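Local coordinates for putative secreted cellulose binding protein (Streptomyces coelicolor, PDB 4OY7), which cleaves the glycosidic bonds of cellulose oxidatively with a copper cofactor, here as the AA10 lytic polysaccharide monooxygenase domain of a longer secreted protein, at residues A[86-98]-A[184-196]. Numbering follows the deposited sequence.
Sequences RSDWPRTHLTSGA and NFFSCSDVVFDGG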
# COMPACT_ATOMS: atom_id res chain seq x y z
N ARG A 86 -9.15 -10.19 -4.62
CA ARG A 86 -10.48 -10.21 -4.00
C ARG A 86 -11.05 -8.80 -4.01
O ARG A 86 -10.30 -7.82 -3.96
CB ARG A 86 -10.35 -10.63 -2.54
CG ARG A 86 -9.92 -12.04 -2.30
CD ARG A 86 -9.65 -12.30 -0.84
NE ARG A 86 -10.91 -12.32 -0.11
CZ ARG A 86 -11.33 -13.32 0.65
NH1 ARG A 86 -10.60 -14.42 0.82
NH2 ARG A 86 -12.50 -13.21 1.26
N SER A 87 -12.37 -8.70 -4.04
CA SER A 87 -13.04 -7.40 -4.03
C SER A 87 -13.54 -6.98 -2.65
O SER A 87 -14.15 -5.91 -2.52
CB SER A 87 -14.21 -7.44 -5.00
OG SER A 87 -15.20 -8.34 -4.57
N ASP A 88 -13.28 -7.80 -1.64
CA ASP A 88 -13.84 -7.57 -0.29
C ASP A 88 -12.80 -7.04 0.72
O ASP A 88 -13.11 -6.97 1.91
CB ASP A 88 -14.61 -8.80 0.24
CG ASP A 88 -13.75 -10.07 0.34
OD1 ASP A 88 -12.62 -10.09 -0.20
OD2 ASP A 88 -14.21 -11.02 1.02
N TRP A 89 -11.61 -6.64 0.27
CA TRP A 89 -10.65 -5.99 1.14
C TRP A 89 -11.24 -4.67 1.67
O TRP A 89 -12.17 -4.12 1.05
CB TRP A 89 -9.37 -5.64 0.38
CG TRP A 89 -8.48 -6.77 -0.02
CD1 TRP A 89 -8.39 -7.38 -1.25
CD2 TRP A 89 -7.50 -7.41 0.80
NE1 TRP A 89 -7.43 -8.35 -1.23
CE2 TRP A 89 -6.88 -8.42 0.02
CE3 TRP A 89 -7.11 -7.28 2.14
CZ2 TRP A 89 -5.83 -9.23 0.51
CZ3 TRP A 89 -6.10 -8.08 2.62
CH2 TRP A 89 -5.49 -9.09 1.81
N PRO A 90 -10.76 -4.19 2.82
CA PRO A 90 -11.17 -2.87 3.25
C PRO A 90 -10.77 -1.84 2.22
O PRO A 90 -9.77 -2.02 1.56
CB PRO A 90 -10.36 -2.65 4.54
CG PRO A 90 -9.97 -4.00 4.99
CD PRO A 90 -9.79 -4.80 3.74
N ARG A 91 -11.52 -0.75 2.08
CA ARG A 91 -11.17 0.23 1.08
C ARG A 91 -11.50 1.64 1.54
O ARG A 91 -12.36 1.85 2.39
CB ARG A 91 -11.84 -0.05 -0.26
CG ARG A 91 -13.36 0.13 -0.33
CD ARG A 91 -13.98 -0.42 -1.63
NE ARG A 91 -13.63 -1.84 -1.74
CZ ARG A 91 -12.68 -2.34 -2.53
NH1 ARG A 91 -12.37 -3.62 -2.44
NH2 ARG A 91 -12.03 -1.59 -3.42
N THR A 92 -10.84 2.58 0.89
CA THR A 92 -11.05 3.99 1.12
C THR A 92 -11.94 4.56 0.01
O THR A 92 -11.68 4.35 -1.18
CB THR A 92 -9.72 4.74 1.13
OG1 THR A 92 -8.86 4.17 2.13
CG2 THR A 92 -9.92 6.23 1.46
N HIS A 93 -12.96 5.28 0.44
CA HIS A 93 -13.92 5.89 -0.48
C HIS A 93 -13.39 7.25 -0.90
O HIS A 93 -13.08 8.10 -0.05
CB HIS A 93 -15.29 5.98 0.22
CG HIS A 93 -15.88 4.63 0.50
ND1 HIS A 93 -16.98 4.15 -0.18
CD2 HIS A 93 -15.51 3.66 1.36
CE1 HIS A 93 -17.26 2.93 0.25
NE2 HIS A 93 -16.37 2.60 1.17
N LEU A 94 -13.26 7.44 -2.22
CA LEU A 94 -12.68 8.65 -2.81
C LEU A 94 -13.59 9.33 -3.79
O LEU A 94 -14.48 8.71 -4.36
CB LEU A 94 -11.42 8.30 -3.59
CG LEU A 94 -10.32 7.60 -2.82
CD1 LEU A 94 -9.16 7.29 -3.74
CD2 LEU A 94 -9.89 8.48 -1.68
N THR A 95 -13.31 10.62 -4.03
CA THR A 95 -14.02 11.37 -5.04
C THR A 95 -13.09 11.60 -6.21
O THR A 95 -12.08 12.32 -6.10
CB THR A 95 -14.55 12.69 -4.49
OG1 THR A 95 -15.34 12.44 -3.32
CG2 THR A 95 -15.43 13.40 -5.53
N SER A 96 -13.46 11.05 -7.37
CA SER A 96 -12.75 11.32 -8.60
C SER A 96 -12.78 12.83 -8.86
O SER A 96 -13.82 13.47 -8.77
CB SER A 96 -13.41 10.57 -9.75
OG SER A 96 -12.78 10.84 -10.98
N GLY A 97 -11.61 13.38 -9.13
CA GLY A 97 -11.44 14.80 -9.36
C GLY A 97 -10.98 15.61 -8.15
O GLY A 97 -10.56 16.75 -8.33
N ALA A 98 -11.08 15.05 -6.94
CA ALA A 98 -10.67 15.75 -5.72
C ALA A 98 -9.17 15.61 -5.50
O ALA A 98 -8.56 14.64 -5.94
CB ALA A 98 -11.40 15.18 -4.52
N ASN A 184 13.64 -1.03 -1.18
CA ASN A 184 12.44 -0.31 -1.54
C ASN A 184 11.23 -0.92 -0.78
O ASN A 184 11.25 -2.10 -0.45
CB ASN A 184 12.15 -0.48 -3.05
CG ASN A 184 13.13 0.20 -4.00
OD1 ASN A 184 12.92 0.08 -5.22
ND2 ASN A 184 14.15 0.94 -3.51
N PHE A 185 10.17 -0.14 -0.63
CA PHE A 185 8.91 -0.56 -0.00
C PHE A 185 7.76 -0.58 -1.01
O PHE A 185 7.76 0.18 -1.98
CB PHE A 185 8.62 0.35 1.19
CG PHE A 185 9.64 0.20 2.28
CD1 PHE A 185 10.87 0.82 2.21
CD2 PHE A 185 9.41 -0.71 3.28
CE1 PHE A 185 11.82 0.60 3.19
CE2 PHE A 185 10.35 -0.95 4.26
CZ PHE A 185 11.55 -0.30 4.20
N PHE A 186 6.79 -1.44 -0.77
CA PHE A 186 5.74 -1.72 -1.73
C PHE A 186 4.39 -1.62 -1.03
O PHE A 186 4.17 -2.27 -0.01
CB PHE A 186 5.94 -3.12 -2.32
CG PHE A 186 7.16 -3.21 -3.21
CD1 PHE A 186 8.42 -3.34 -2.66
CD2 PHE A 186 7.04 -3.11 -4.61
CE1 PHE A 186 9.56 -3.34 -3.46
CE2 PHE A 186 8.19 -3.11 -5.41
CZ PHE A 186 9.44 -3.22 -4.83
N SER A 187 3.53 -0.76 -1.57
CA SER A 187 2.28 -0.44 -0.91
C SER A 187 1.09 -0.53 -1.81
O SER A 187 1.10 0.10 -2.85
CB SER A 187 2.36 0.99 -0.37
OG SER A 187 1.15 1.39 0.27
N CYS A 188 0.04 -1.21 -1.37
CA CYS A 188 -1.19 -1.40 -2.18
C CYS A 188 -2.41 -0.98 -1.41
O CYS A 188 -2.65 -1.49 -0.32
CB CYS A 188 -1.35 -2.86 -2.53
SG CYS A 188 -0.29 -3.46 -3.88
N SER A 189 -3.16 -0.03 -1.96
CA SER A 189 -4.34 0.53 -1.29
C SER A 189 -5.58 0.35 -2.17
O SER A 189 -5.68 0.88 -3.26
CB SER A 189 -4.11 2.01 -1.03
OG SER A 189 -2.94 2.21 -0.25
N ASP A 190 -6.55 -0.39 -1.64
CA ASP A 190 -7.83 -0.52 -2.27
C ASP A 190 -8.66 0.73 -2.07
O ASP A 190 -8.77 1.25 -0.94
CB ASP A 190 -8.57 -1.71 -1.68
CG ASP A 190 -7.92 -3.02 -2.05
OD1 ASP A 190 -7.21 -3.56 -1.20
OD2 ASP A 190 -8.05 -3.48 -3.20
N VAL A 191 -9.26 1.22 -3.15
CA VAL A 191 -10.07 2.44 -3.11
C VAL A 191 -11.32 2.21 -3.96
O VAL A 191 -11.40 1.24 -4.74
CB VAL A 191 -9.30 3.68 -3.61
CG1 VAL A 191 -7.99 3.82 -2.84
CG2 VAL A 191 -9.07 3.64 -5.12
N VAL A 192 -12.30 3.09 -3.79
CA VAL A 192 -13.46 3.13 -4.68
C VAL A 192 -13.79 4.57 -4.96
O VAL A 192 -13.82 5.40 -4.04
CB VAL A 192 -14.68 2.34 -4.13
CG1 VAL A 192 -15.06 2.79 -2.74
CG2 VAL A 192 -15.87 2.42 -5.07
N PHE A 193 -14.00 4.88 -6.24
CA PHE A 193 -14.37 6.22 -6.68
C PHE A 193 -15.89 6.31 -6.70
O PHE A 193 -16.55 6.23 -7.77
CB PHE A 193 -13.78 6.53 -8.06
CG PHE A 193 -12.28 6.66 -8.07
CD1 PHE A 193 -11.65 7.80 -7.55
CD2 PHE A 193 -11.49 5.67 -8.63
CE1 PHE A 193 -10.27 7.91 -7.60
CE2 PHE A 193 -10.11 5.79 -8.69
CZ PHE A 193 -9.51 6.91 -8.15
N ASP A 194 -16.47 6.51 -5.52
CA ASP A 194 -17.93 6.63 -5.39
C ASP A 194 -18.37 7.94 -4.75
O ASP A 194 -19.55 8.12 -4.46
CB ASP A 194 -18.51 5.45 -4.63
CG ASP A 194 -18.04 5.37 -3.18
OD1 ASP A 194 -17.16 6.18 -2.75
OD2 ASP A 194 -18.54 4.47 -2.46
N GLY A 195 -17.45 8.87 -4.54
CA GLY A 195 -17.78 10.11 -3.84
C GLY A 195 -18.32 11.22 -4.72
O GLY A 195 -18.27 11.12 -5.96
N GLY A 196 -18.85 12.25 -4.05
CA GLY A 196 -19.33 13.51 -4.66
C GLY A 196 -20.67 13.30 -5.30
O GLY A 196 -21.29 14.23 -5.83
OXT GLY A 196 -21.16 12.17 -5.30
O HOH W 1 -10.31 -5.17 -3.10
O HOH W 2 -7.48 -3.14 1.70
O HOH W 3 -9.75 -2.32 -5.00
O HOH W 4 -7.17 2.41 0.98
O HOH W 5 -16.34 10.43 -7.63
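Thr92 and His93 pair in parallel with Val191 and Val192, setting the short strand 92-94 beside the C-terminal strand 184-193, on the margin of a mixed sheet in the beta-sandwich of this AA10 domain, away from the copper site. Leu94 N reaches Val192 O nearly straight (2.8 Å), and Val192 N returns to Thr92 O. On one side of the sheet Leu94 CD1 lies against Val191 CB (3.6 Å), and the Phe193 ring continues the apolar surface to Ser96. On the other, Arg91 has CG wedged between its backbone N and carbonyl carbon (chi1 69°); the chain runs across Val192, CD on CG1 at 3.6 Å, then bends about the CG-CD bond so that NH2 meets Val191 O (3.2 Å), in the guanidinium plane but above the carbonyl plane. Two waters link this guanidinium to Asp190 OD2, while OD1 pairs with Arg10. With an alanine in place of Arg91, Val191 O would probably lose this donor, the two waters their guanidinium partner, and Val192 part of its cover. Val192 CG1 sits over one face of the His93 imidazole, 3.7 Å from its centroid, a CH-pi contact. At the ring's edge His93 ND1 donates to the syn lone pair of Asp194 OD2 at 2.8 Å.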